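PDB 4JVS: effector protein B, substrate of the Dot/Icm secretion system from Legionella drancourtii, which probably acts as a GTPase-activating protein that stimulates GTP hydrolysis by a partner small GTPase, this chain being its GAP domain. Local coordinates for residues Glu57-Phe60 and Gly61-Ala64; Ile127-Pro130 and Lys131-Gly134; Ile233-Gln236 and Thr237-Met241; Glu275-Asp278 and Ser279-Asp283; Ser145-Tyr148 and Cys149-Phe152. One frame throughout, in Å; residues are numbered along the deposited sequence.

Contact 1 (Glu57-Phe60 and Gly61-Ala64)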
loop_
_atom_site.group_PDB
_atom_site.type_symbol
_atom_site.label_atom_id
_atom_site.label_comp_id
_atom_site.label_asym_id
_atom_site.label_seq_id
_atom_site.Cartn_x
_atom_site.Cartn_y
_atom_site.Cartn_z
ATOM N N GLU A 57 10.485 -7.274 -22.925
ATOM C CA GLU A 57 10.263 -6.002 -23.608
ATOM C C GLU A 57 9.188 -5.138 -22.944
ATOM O O GLU A 57 8.779 -4.100 -23.487
ATOM C CB GLU A 57 9.967 -6.234 -25.091
ATOM C CG GLU A 57 11.086 -6.993 -25.787
ATOM C CD GLU A 57 11.068 -6.845 -27.295
ATOM O OE1 GLU A 57 11.727 -7.673 -27.969
ATOM O OE2 GLU A 57 10.404 -5.905 -27.798
ATOM N N VAL A 58 8.754 -5.565 -21.760
ATOM C CA VAL A 58 7.784 -4.813 -20.977
ATOM C C VAL A 58 8.501 -3.754 -20.127
ATOM O O VAL A 58 9.387 -4.069 -19.338
ATOM C CB VAL A 58 6.917 -5.758 -20.088
ATOM C CG1 VAL A 58 5.926 -4.972 -19.240
ATOM C CG2 VAL A 58 6.170 -6.757 -20.950
ATOM N N ASN A 59 8.123 -2.494 -20.311
ATOM C CA ASN A 59 8.625 -1.417 -19.476
ATOM C C ASN A 59 7.660 -1.138 -18.333
ATOM O O ASN A 59 6.614 -0.517 -18.529
ATOM C CB ASN A 59 8.834 -0.154 -20.308
ATOM C CG ASN A 59 9.416 0.996 -19.502
ATOM O OD1 ASN A 59 9.234 1.095 -18.290
ATOM N ND2 ASN A 59 10.109 1.890 -20.185
ATOM N N PHE A 60 8.039 -1.563 -17.133
ATOM C CA PHE A 60 7.145 -1.491 -15.988
ATOM C C PHE A 60 6.727 -0.070 -15.602
ATOM O O PHE A 60 5.571 0.149 -15.228
ATOM C CB PHE A 60 7.700 -2.291 -14.812
ATOM C CG PHE A 60 7.607 -3.769 -15.016
ATOM C CD1 PHE A 60 6.397 -4.420 -14.891
ATOM C CD2 PHE A 60 8.714 -4.506 -15.369
ATOM C CE1 PHE A 60 6.304 -5.787 -15.096
ATOM C CE2 PHE A 60 8.624 -5.863 -15.575
ATOM C CZ PHE A 60 7.420 -6.503 -15.445
ATOM N N GLY A 61 7.644 0.885 -15.733
ATOM C CA GLY A 61 7.317 2.297 -15.598
ATOM C C GLY A 61 6.244 2.773 -16.574
ATOM O O GLY A 61 5.320 3.500 -16.191
ATOM N N GLN A 62 6.343 2.364 -17.837
ATOM C CA GLN A 62 5.311 2.723 -18.812
ATOM C C GLN A 62 4.008 1.959 -18.556
ATOM O O GLN A 62 2.921 2.472 -18.810
ATOM C CB GLN A 62 5.788 2.489 -20.253
ATOM C CG GLN A 62 7.150 3.107 -20.596
ATOM C CD GLN A 62 7.148 4.630 -20.647
ATOM O OE1 GLN A 62 6.398 5.240 -21.418
ATOM N NE2 GLN A 62 8.007 5.252 -19.835
ATOM N N LEU A 63 4.115 0.729 -18.061
ATOM C CA LEU A 63 2.929 -0.051 -17.769
ATOM C C LEU A 63 2.173 0.629 -16.640
ATOM O O LEU A 63 0.943 0.696 -16.660
ATOM C CB LEU A 63 3.299 -1.474 -17.367
ATOM C CG LEU A 63 2.410 -2.607 -17.898
ATOM C CD1 LEU A 63 2.571 -3.861 -17.057
ATOM C CD2 LEU A 63 0.978 -2.185 -17.943
ATOM N N ALA A 64 2.916 1.142 -15.662
ATOM C CA ALA A 64 2.305 1.852 -14.547
ATOM C C ALA A 64 1.632 3.168 -14.973
ATOM O O ALA A 64 0.502 3.435 -14.560
ATOM C CB ALA A 64 3.316 2.082 -13.433
#
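Between Asn59 and Gln62 the chain changes from an extended loop into helix 60-80, with CA atoms 5.3 Å apart. Val58 and Asn59 are loop, and from Phe60 onward the backbone is helical. The first regular turn is set by Leu63 N bonding to Asn59 O (2.8 Å) and Ala64 N to Phe60 O (2.9 Å). Asn59 is the N-cap: its OD1 accepts the amide of Gln62 at 3.2 Å. The bond is fairly straight at the hydrogen (160°), but the donor sits above the plane of the side-chain carbonyl. Turning CG opposite the backbone N (chi1 -178°) is what swings OD1 back over this first turn. The amide group then leans against the aliphatic part of Gln62, around CG, and the two side-chain amide planes are inclined by 61°. Next to the cap, Val58 and Leu63 form a hydrophobic staple, the pairing of the residue before the N-cap with the fourth residue of the helix, through CG1 of Val58 and CD1 of Leu63 at 4.2 Å. Leu63 CD1 also approaches Phe60 CD1 at 4.4 Å, and Val58 CG1 lies over one face of the Phe60 ring toward its rim. This apolar side faces helix 156-177, where Phe60 rests on Leu174 and Arg175 and Leu63 on Ile171 and Leu174, while Val58 meets Leu26 of a loop.

Contact 2 (Ile127-Pro130 and Lys131-Gly134)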
loop_
_atom_site.group_PDB
_atom_site.type_symbol
_atom_site.label_atom_id
_atom_site.label_comp_id
_atom_site.label_asym_id
_atom_site.label_seq_id
_atom_site.Cartn_x
_atom_site.Cartn_y
_atom_site.Cartn_z
ATOM N N ILE A 127 -2.987 4.002 -7.182
ATOM C CA ILE A 127 -2.034 4.411 -8.206
ATOM C C ILE A 127 -0.649 3.789 -7.992
ATOM O O ILE A 127 -0.099 3.809 -6.891
ATOM C CB ILE A 127 -1.970 5.954 -8.358
ATOM C CG1 ILE A 127 -3.091 6.416 -9.294
ATOM C CG2 ILE A 127 -0.626 6.401 -8.920
ATOM C CD1 ILE A 127 -3.116 7.896 -9.553
ATOM N N VAL A 128 -0.110 3.212 -9.059
ATOM C CA VAL A 128 1.181 2.551 -9.007
ATOM C C VAL A 128 2.274 3.534 -9.382
ATOM O O VAL A 128 2.277 4.074 -10.488
ATOM C CB VAL A 128 1.241 1.356 -9.982
ATOM C CG1 VAL A 128 2.465 0.522 -9.711
ATOM C CG2 VAL A 128 -0.007 0.512 -9.859
ATOM N N ASP A 129 3.199 3.761 -8.456
ATOM C CA ASP A 129 4.317 4.663 -8.680
ATOM C C ASP A 129 5.209 4.116 -9.776
ATOM O O ASP A 129 5.799 3.045 -9.622
ATOM C CB ASP A 129 5.133 4.816 -7.394
ATOM C CG ASP A 129 6.233 5.848 -7.524
ATOM O OD1 ASP A 129 7.350 5.607 -7.005
ATOM O OD2 ASP A 129 5.967 6.901 -8.148
ATOM N N PRO A 130 5.306 4.844 -10.896
ATOM C CA PRO A 130 6.165 4.414 -12.010
ATOM C C PRO A 130 7.635 4.210 -11.594
ATOM O O PRO A 130 8.276 3.281 -12.078
ATOM C CB PRO A 130 6.032 5.567 -13.017
ATOM C CG PRO A 130 4.686 6.176 -12.725
ATOM C CD PRO A 130 4.508 6.042 -11.232
ATOM N N LYS A 131 8.143 4.979 -10.661
ATOM C CA LYS A 131 9.504 4.784 -10.249
ATOM C C LYS A 131 9.754 3.605 -9.369
ATOM O O LYS A 131 10.641 2.828 -9.603
ATOM C CB LYS A 131 9.996 5.996 -9.519
ATOM C CG LYS A 131 10.107 7.214 -10.357
ATOM C CD LYS A 131 10.890 8.263 -9.619
ATOM C CE LYS A 131 9.992 9.137 -8.781
ATOM N NZ LYS A 131 9.505 10.304 -9.548
ATOM N N THR A 132 8.993 3.492 -8.312
ATOM C CA THR A 132 9.240 2.429 -7.328
ATOM C C THR A 132 8.382 1.172 -7.486
ATOM O O THR A 132 8.678 0.140 -6.882
ATOM C CB THR A 132 9.063 2.945 -5.890
ATOM O OG1 THR A 132 7.680 3.243 -5.656
ATOM C CG2 THR A 132 9.890 4.199 -5.679
ATOM N N LEU A 133 7.311 1.273 -8.272
ATOM C CA LEU A 133 6.346 0.176 -8.450
ATOM C C LEU A 133 5.624 -0.197 -7.157
ATOM O O LEU A 133 5.119 -1.307 -7.011
ATOM C CB LEU A 133 6.997 -1.058 -9.070
ATOM C CG LEU A 133 7.375 -0.939 -10.540
ATOM C CD1 LEU A 133 7.683 -2.324 -11.069
ATOM C CD2 LEU A 133 6.251 -0.291 -11.324
ATOM N N GLY A 134 5.577 0.746 -6.227
ATOM C CA GLY A 134 4.738 0.609 -5.057
ATOM C C GLY A 134 3.662 1.671 -5.119
ATOM O O GLY A 134 3.472 2.318 -6.156
#
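Asp129 and Thr132 form the tight centre of this reverse turn. Asp129 OD1 takes two bonds from the one threonine. The hydroxyl OG1 reaches it at 2.7 Å on the anti lone pair, away from the other carboxylate oxygen, while the backbone N of Thr132 approaches at 3.0 Å from above the carboxylate plane. Asp129 also works through its backbone, its O accepting Leu133 N at 2.7 Å, an i to i+4 alpha-turn, and its N donating to Gly134 O at 2.7 Å. Leu133 closes the turn in a left-handed backbone conformation (phi 63°), and its CD2 returns to within 4.2 Å of Val128 CG1. Lys131 stands on the looser, exposed side. Its chain leads away from the turn, and NZ stays 5.1 Å from Asp129 OD2, near but not in contact. Thr132 is exposed too, yet packs on an apolar side chain of another protein chain in the assembly. Leu133 rests on Phe60, and Val128 O receives a bond from Asn68. The turn lies near, but not in contact with, the bound aluminum fluoride and GDP, and the chemistry implies that its own hydrogen bonds, centred on one aspartate, help fix its shape together with the Asn68 bond and these packing contacts.

Contact 3 (Ile233-Gln236 and Thr237-Met241)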
loop_
_atom_site.group_PDB
_atom_site.type_symbol
_atom_site.label_atom_id
_atom_site.label_comp_id
_atom_site.label_asym_id
_atom_site.label_seq_id
_atom_site.Cartn_x
_atom_site.Cartn_y
_atom_site.Cartn_z
ATOM N N ILE A 233 -14.327 23.758 1.944
ATOM C CA ILE A 233 -13.993 23.902 3.339
ATOM C C ILE A 233 -14.136 25.344 3.743
ATOM O O ILE A 233 -13.418 26.186 3.266
ATOM C CB ILE A 233 -12.532 23.554 3.604
ATOM C CG1 ILE A 233 -12.158 22.224 3.012
ATOM C CG2 ILE A 233 -12.273 23.463 5.077
ATOM C CD1 ILE A 233 -10.745 21.852 3.300
ATOM N N ASP A 234 -15.034 25.604 4.672
ATOM C CA ASP A 234 -15.313 26.936 5.156
ATOM C C ASP A 234 -14.286 27.454 6.117
ATOM O O ASP A 234 -13.541 26.720 6.706
ATOM C CB ASP A 234 -16.676 26.990 5.812
ATOM C CG ASP A 234 -16.645 26.492 7.181
ATOM O OD1 ASP A 234 -15.568 26.471 7.749
ATOM O OD2 ASP A 234 -17.672 26.092 7.707
ATOM N N GLU A 235 -14.288 28.752 6.304
ATOM C CA GLU A 235 -13.232 29.427 7.014
ATOM C C GLU A 235 -13.134 28.904 8.420
ATOM O O GLU A 235 -12.071 28.668 8.931
ATOM C CB GLU A 235 -13.574 30.909 7.043
ATOM C CG GLU A 235 -12.487 31.817 7.546
ATOM C CD GLU A 235 -11.400 32.021 6.545
ATOM O OE1 GLU A 235 -11.425 31.356 5.502
ATOM O OE2 GLU A 235 -10.515 32.839 6.817
ATOM N N GLN A 236 -14.242 28.638 9.045
ATOM C CA GLN A 236 -14.245 28.208 10.403
ATOM C C GLN A 236 -13.743 26.798 10.537
ATOM O O GLN A 236 -13.112 26.460 11.491
ATOM C CB GLN A 236 -15.666 28.301 10.904
ATOM C CG GLN A 236 -15.861 28.844 12.263
ATOM C CD GLN A 236 -16.921 28.081 12.975
ATOM O OE1 GLN A 236 -18.004 28.591 13.233
ATOM N NE2 GLN A 236 -16.627 26.839 13.284
ATOM N N THR A 237 -14.066 25.948 9.594
ATOM C CA THR A 237 -13.594 24.579 9.659
ATOM C C THR A 237 -12.125 24.519 9.458
ATOM O O THR A 237 -11.435 23.689 9.976
ATOM C CB THR A 237 -14.239 23.688 8.616
ATOM O OG1 THR A 237 -15.612 23.510 8.940
ATOM C CG2 THR A 237 -13.569 22.363 8.629
ATOM N N LEU A 238 -11.682 25.397 8.602
ATOM C CA LEU A 238 -10.291 25.464 8.178
ATOM C C LEU A 238 -9.371 26.079 9.242
ATOM O O LEU A 238 -8.196 25.738 9.312
ATOM C CB LEU A 238 -10.198 26.237 6.863
ATOM C CG LEU A 238 -8.912 26.200 6.040
ATOM C CD1 LEU A 238 -8.555 24.788 5.614
ATOM C CD2 LEU A 238 -9.084 27.096 4.823
ATOM N N ASN A 239 -9.905 26.978 10.071
ATOM C CA ASN A 239 -9.124 27.589 11.154
ATOM C C ASN A 239 -9.039 26.693 12.377
ATOM O O ASN A 239 -8.368 27.022 13.355
ATOM C CB ASN A 239 -9.685 28.955 11.551
ATOM C CG ASN A 239 -9.496 30.004 10.468
ATOM O OD1 ASN A 239 -10.469 30.545 9.941
ATOM N ND2 ASN A 239 -8.243 30.300 10.133
ATOM N N ALA A 240 -9.726 25.559 12.307
ATOM C CA ALA A 240 -9.697 24.560 13.368
ATOM C C ALA A 240 -8.652 23.476 13.078
ATOM O O ALA A 240 -8.340 22.637 13.928
ATOM C CB ALA A 240 -11.084 23.936 13.549
ATOM N N MET A 241 -8.114 23.493 11.865
ATOM C CA MET A 241 -7.186 22.456 11.438
ATOM C C MET A 241 -5.794 22.585 12.059
ATOM O O MET A 241 -5.344 23.682 12.381
ATOM C CB MET A 241 -7.107 22.436 9.913
ATOM C CG MET A 241 -8.449 22.157 9.280
ATOM S SD MET A 241 -8.296 21.476 7.630
ATOM C CE MET A 241 -9.688 20.339 7.624
#
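Thr237 lies against the two residues that lead into helix 235-238, Ile233 and Asp234, and each branch of its side chain meets a different one. Its CB sits beside the Asp234 carboxylate and 3.7 Å from Asp234 O. From there OG1 points back to Asp234 OD1, a weak bond at 3.2 Å. The other branch, CG2, is set opposite the backbone N by the first torsion (OG1 at chi1 -69°) and touches Ile233 CG2 at 3.9 Å. Polar and apolar branches are thereby sorted onto different neighbours. Asp234 is the N-cap, and OD1 also accepts the backbone N of Thr237 in a nearly straight bond, although its very short modelled length is doubtful. The aspartate and threonine side chains cross at about a right angle. Ile233 CG2 reaches Leu238 CB at 3.9 Å, the same kind of hydrophobic staple as at the start of helix 60-80. Backbone bonds from Leu238 N to Asp234 O and from Asn239 N to Glu235 O, both 3.0 Å, complete the single turn. Ile233 continues onto Ile249 of helix 243-253 and Leu262 of helix 261-267, Leu238 touches Leu246 and Ile266 of the same two helices, and His115 from a loop touches Ile233, Thr237 and Met241.

Contact 4 (Glu275-Asp278 and Ser279-Asp283)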
loop_
_atom_site.group_PDB
_atom_site.type_symbol
_atom_site.label_atom_id
_atom_site.label_comp_id
_atom_site.label_asym_id
_atom_site.label_seq_id
_atom_site.Cartn_x
_atom_site.Cartn_y
_atom_site.Cartn_z
ATOM N N GLU A 275 0.923 27.982 11.003
ATOM C CA GLU A 275 0.789 26.579 11.245
ATOM C C GLU A 275 1.341 25.772 10.131
ATOM O O GLU A 275 1.898 24.735 10.353
ATOM C CB GLU A 275 -0.645 26.228 11.478
ATOM C CG GLU A 275 -1.316 27.190 12.411
ATOM C CD GLU A 275 -1.671 26.558 13.709
ATOM O OE1 GLU A 275 -2.533 25.690 13.728
ATOM O OE2 GLU A 275 -1.088 26.938 14.721
ATOM N N VAL A 276 1.128 26.228 8.917
ATOM C CA VAL A 276 1.645 25.562 7.757
ATOM C C VAL A 276 3.134 25.574 7.722
ATOM O O VAL A 276 3.724 24.598 7.381
ATOM C CB VAL A 276 1.124 26.178 6.476
ATOM C CG1 VAL A 276 1.829 25.582 5.286
ATOM C CG2 VAL A 276 -0.347 25.925 6.350
ATOM N N ASP A 277 3.738 26.690 8.079
ATOM C CA ASP A 277 5.191 26.826 8.066
ATOM C C ASP A 277 5.898 25.916 9.076
ATOM O O ASP A 277 6.912 25.296 8.755
ATOM C CB ASP A 277 5.607 28.285 8.293
ATOM C CG ASP A 277 7.100 28.514 8.060
ATOM O OD1 ASP A 277 7.731 29.234 8.874
ATOM O OD2 ASP A 277 7.637 27.982 7.059
ATOM N N ASP A 278 5.388 25.829 10.296
ATOM C CA ASP A 278 6.106 25.035 11.285
ATOM C C ASP A 278 5.824 23.532 11.155
ATOM O O ASP A 278 6.497 22.700 11.779
ATOM C CB ASP A 278 5.928 25.580 12.716
ATOM C CG ASP A 278 4.505 25.491 13.210
ATOM O OD1 ASP A 278 3.884 24.410 13.092
ATOM O OD2 ASP A 278 4.014 26.507 13.734
ATOM N N SER A 279 4.836 23.191 10.330
ATOM C CA SER A 279 4.639 21.801 9.934
ATOM C C SER A 279 5.558 21.453 8.765
ATOM O O SER A 279 6.131 20.369 8.722
ATOM C CB SER A 279 3.182 21.529 9.577
ATOM O OG SER A 279 2.566 20.725 10.568
ATOM N N LEU A 280 5.700 22.377 7.820
ATOM C CA LEU A 280 6.652 22.207 6.730
ATOM C C LEU A 280 8.064 22.038 7.277
ATOM O O LEU A 280 8.875 21.311 6.706
ATOM C CB LEU A 280 6.625 23.417 5.799
ATOM C CG LEU A 280 5.471 23.524 4.812
ATOM C CD1 LEU A 280 5.340 24.959 4.327
ATOM C CD2 LEU A 280 5.715 22.606 3.648
ATOM N N ASN A 281 8.343 22.725 8.384
ATOM C CA ASN A 281 9.642 22.662 9.047
ATOM C C ASN A 281 9.706 21.563 10.105
ATOM O O ASN A 281 10.475 21.653 11.067
ATOM C CB ASN A 281 9.975 24.010 9.686
ATOM C CG ASN A 281 10.215 25.108 8.658
ATOM O OD1 ASN A 281 9.607 26.176 8.723
ATOM N ND2 ASN A 281 11.118 24.854 7.712
ATOM N N GLY A 282 8.882 20.534 9.923
ATOM C CA GLY A 282 8.854 19.394 10.819
ATOM C C GLY A 282 9.563 18.216 10.189
ATOM O O GLY A 282 10.460 18.401 9.368
ATOM N N ASP A 283 9.100 17.022 10.490
ATOM C CA ASP A 283 9.736 15.795 10.076
ATOM C C ASP A 283 8.694 14.832 9.589
ATOM O O ASP A 283 8.992 13.735 9.195
ATOM C CB ASP A 283 10.400 15.159 11.282
ATOM C CG ASP A 283 11.597 15.913 11.752
ATOM O OD1 ASP A 283 12.453 16.231 10.917
ATOM O OD2 ASP A 283 11.692 16.181 12.960
#
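Val276 and Leu280, one turn apart near the end of helix 271-280, are joined through both backbone and side chain. Leu280 N donates to Val276 O at 3.0 Å, and their side chains lie alongside one another, pointing the same way, with Val276 CG1 3.7 Å from Leu280 CD1. The helical bonding is less even on either side of this pair. One residue earlier, Ser279 N reaches Glu275 O in a bond that is weak at 3.3 Å. One residue later, Asn281 N is held by Asp277 O at 3.0 Å, although Asn281 itself has already left helical angles. The last turn then tightens, with Gly282 N donating to Ser279 O at 3.0 Å, three residues back. The hydroxyl of Ser279 is satisfied outside the turn, where OG is hydrogen-bonded to Asp244 OD1 and so ties the helix end to helix 243-253. Leu280 packs on Phe251 of that helix and on Ile299 and Arg296 of helix 292-306. Glu275, Asp277 and Asp278 gather acidic groups in the final turns. The carbonyl end of a helix is probably unfavourable to such carboxylates, and what holds this end is the backbone bonding, the packing and the bond from Ser279 to Asp244.

Contact 5 (Ser145-Tyr148 and Cys149-Phe152)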
loop_
_atom_site.group_PDB
_atom_site.type_symbol
_atom_site.label_atom_id
_atom_site.label_comp_id
_atom_site.label_asym_id
_atom_site.label_seq_id
_atom_site.Cartn_x
_atom_site.Cartn_y
_atom_site.Cartn_z
ATOM N N SER A 145 -11.215 2.954 4.413
ATOM C CA SER A 145 -11.435 2.284 3.134
ATOM C C SER A 145 -11.765 0.806 3.340
ATOM O O SER A 145 -12.784 0.311 2.864
ATOM C CB SER A 145 -10.207 2.433 2.227
ATOM O OG SER A 145 -10.122 1.394 1.266
ATOM N N THR A 146 -10.893 0.106 4.048
ATOM C CA THR A 146 -11.106 -1.306 4.315
ATOM C C THR A 146 -12.445 -1.522 5.014
ATOM O O THR A 146 -13.208 -2.424 4.645
ATOM C CB THR A 146 -9.957 -1.889 5.162
ATOM O OG1 THR A 146 -8.758 -1.940 4.374
ATOM C CG2 THR A 146 -10.298 -3.278 5.667
ATOM N N ASP A 147 -12.738 -0.673 5.998
ATOM C CA ASP A 147 -13.958 -0.797 6.781
ATOM C C ASP A 147 -15.194 -0.626 5.918
ATOM O O ASP A 147 -16.161 -1.363 6.066
ATOM C CB ASP A 147 -13.973 0.213 7.925
ATOM C CG ASP A 147 -13.168 -0.252 9.119
ATOM O OD1 ASP A 147 -12.923 -1.478 9.220
ATOM O OD2 ASP A 147 -12.784 0.602 9.951
ATOM N N TYR A 148 -15.150 0.357 5.022
ATOM C CA TYR A 148 -16.211 0.571 4.054
ATOM C C TYR A 148 -16.445 -0.687 3.204
ATOM O O TYR A 148 -17.565 -1.185 3.110
ATOM C CB TYR A 148 -15.899 1.787 3.171
ATOM C CG TYR A 148 -17.061 2.205 2.291
ATOM C CD1 TYR A 148 -17.913 3.224 2.676
ATOM C CD2 TYR A 148 -17.321 1.554 1.085
ATOM C CE1 TYR A 148 -18.985 3.591 1.885
ATOM C CE2 TYR A 148 -18.394 1.916 0.288
ATOM C CZ TYR A 148 -19.218 2.935 0.690
ATOM O OH TYR A 148 -20.274 3.306 -0.105
ATOM N N CYS A 149 -15.388 -1.219 2.603
ATOM C CA CYS A 149 -15.529 -2.383 1.734
ATOM C C CYS A 149 -16.104 -3.606 2.468
ATOM O O CYS A 149 -16.605 -4.543 1.832
ATOM C CB CYS A 149 -14.186 -2.729 1.084
ATOM S SG CYS A 149 -13.504 -1.448 0.035
ATOM N N ARG A 150 -16.073 -3.578 3.797
ATOM C CA ARG A 150 -16.575 -4.692 4.587
ATOM C C ARG A 150 -18.090 -4.554 4.801
ATOM O O ARG A 150 -18.854 -5.494 4.561
ATOM C CB ARG A 150 -15.797 -4.796 5.901
ATOM C CG ARG A 150 -15.978 -6.102 6.651
ATOM C CD ARG A 150 -15.371 -6.044 8.049
ATOM N NE ARG A 150 -13.916 -5.998 8.036
ATOM C CZ ARG A 150 -13.202 -4.983 8.506
ATOM N NH1 ARG A 150 -13.814 -3.931 9.031
ATOM N NH2 ARG A 150 -11.876 -5.026 8.458
ATOM N N HIS A 151 -18.530 -3.370 5.209
ATOM C CA HIS A 151 -19.961 -3.128 5.356
ATOM C C HIS A 151 -20.660 -3.088 4.011
ATOM O O HIS A 151 -21.806 -3.494 3.915
ATOM C CB HIS A 151 -20.249 -1.837 6.120
ATOM C CG HIS A 151 -19.857 -1.885 7.557
ATOM N ND1 HIS A 151 -18.559 -2.134 7.968
ATOM C CD2 HIS A 151 -20.575 -1.700 8.690
ATOM C CE1 HIS A 151 -18.501 -2.102 9.284
ATOM N NE2 HIS A 151 -19.711 -1.841 9.750
ATOM N N PHE A 152 -19.982 -2.592 2.979
ATOM C CA PHE A 152 -20.598 -2.483 1.659
ATOM C C PHE A 152 -19.776 -3.151 0.542
ATOM O O PHE A 152 -19.282 -2.473 -0.363
ATOM C CB PHE A 152 -20.855 -1.011 1.335
ATOM C CG PHE A 152 -21.463 -0.243 2.475
ATOM C CD1 PHE A 152 -22.789 -0.447 2.843
ATOM C CD2 PHE A 152 -20.716 0.692 3.177
ATOM C CE1 PHE A 152 -23.350 0.258 3.896
ATOM C CE2 PHE A 152 -21.274 1.402 4.234
ATOM C CZ PHE A 152 -22.591 1.179 4.597
#
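Tyr148 and Phe152 meet because the tyrosine CG stands opposite its backbone N (chi1 -171°), which carries the ring toward the C-terminal end of helix 142-151, where Phe152 turns to meet it. The two side chains cross at about a right angle in an edge-to-face pair, centroids 4.9 Å apart and planes at 53°. Phe152 CD2 is placed over the centre of the tyrosine ring and lies 3.6 Å from Tyr148 CE1. Round the helix, Arg150 extends along Asp147 and bends at its third torsion (chi3 -70°), bringing NH1 to the aspartate. The resulting salt bridge, Asp147 OD1 to Arg150 NH1 at 2.6 Å, uses the anti side of the carboxylate and the edge of the guanidinium. Asp147 O is also heavily used: it accepts His151 N and His151 ND1, each at 3.2 Å, together with the backbone N of Arg150, so that the imidazole is fastened to the last turn. Phe152 N to Tyr148 O (2.8 Å) completes the helical bonding just as the chain departs. Arg150 NH2 forms a long, weak ion pair with an acidic side chain of another protein chain. Around the helix, Tyr148 stacks on Phe94 and meets Trp157 of helix 156-177, His151 makes an edge-to-face pair with Phe98, and Ser145 bonds to Gln161, also of helix 156-177.

Overall arrangement
From the N terminus the order is contact 1, contact 2, contact 5, contact 3 and contact 4. Each is local, joining residues a few positions apart, and they follow in series, none nesting within or crossing another. Contacts 1, 2 and 5 belong to the N-terminal subdomain of the GAP domain. Contact 1 opens helix 60-80 and touches the turn of contact 2, Ala64 packing against Pro130, whereas contact 5 ends helix 142-151, about 25 Å from contact 2 between centres. Helix 156-177 borders all three. Contacts 3 and 4 lie in the C-terminal subdomain, both against helix 243-253, and meet where the backbone O of Met241 lies against the Glu275 carboxylate.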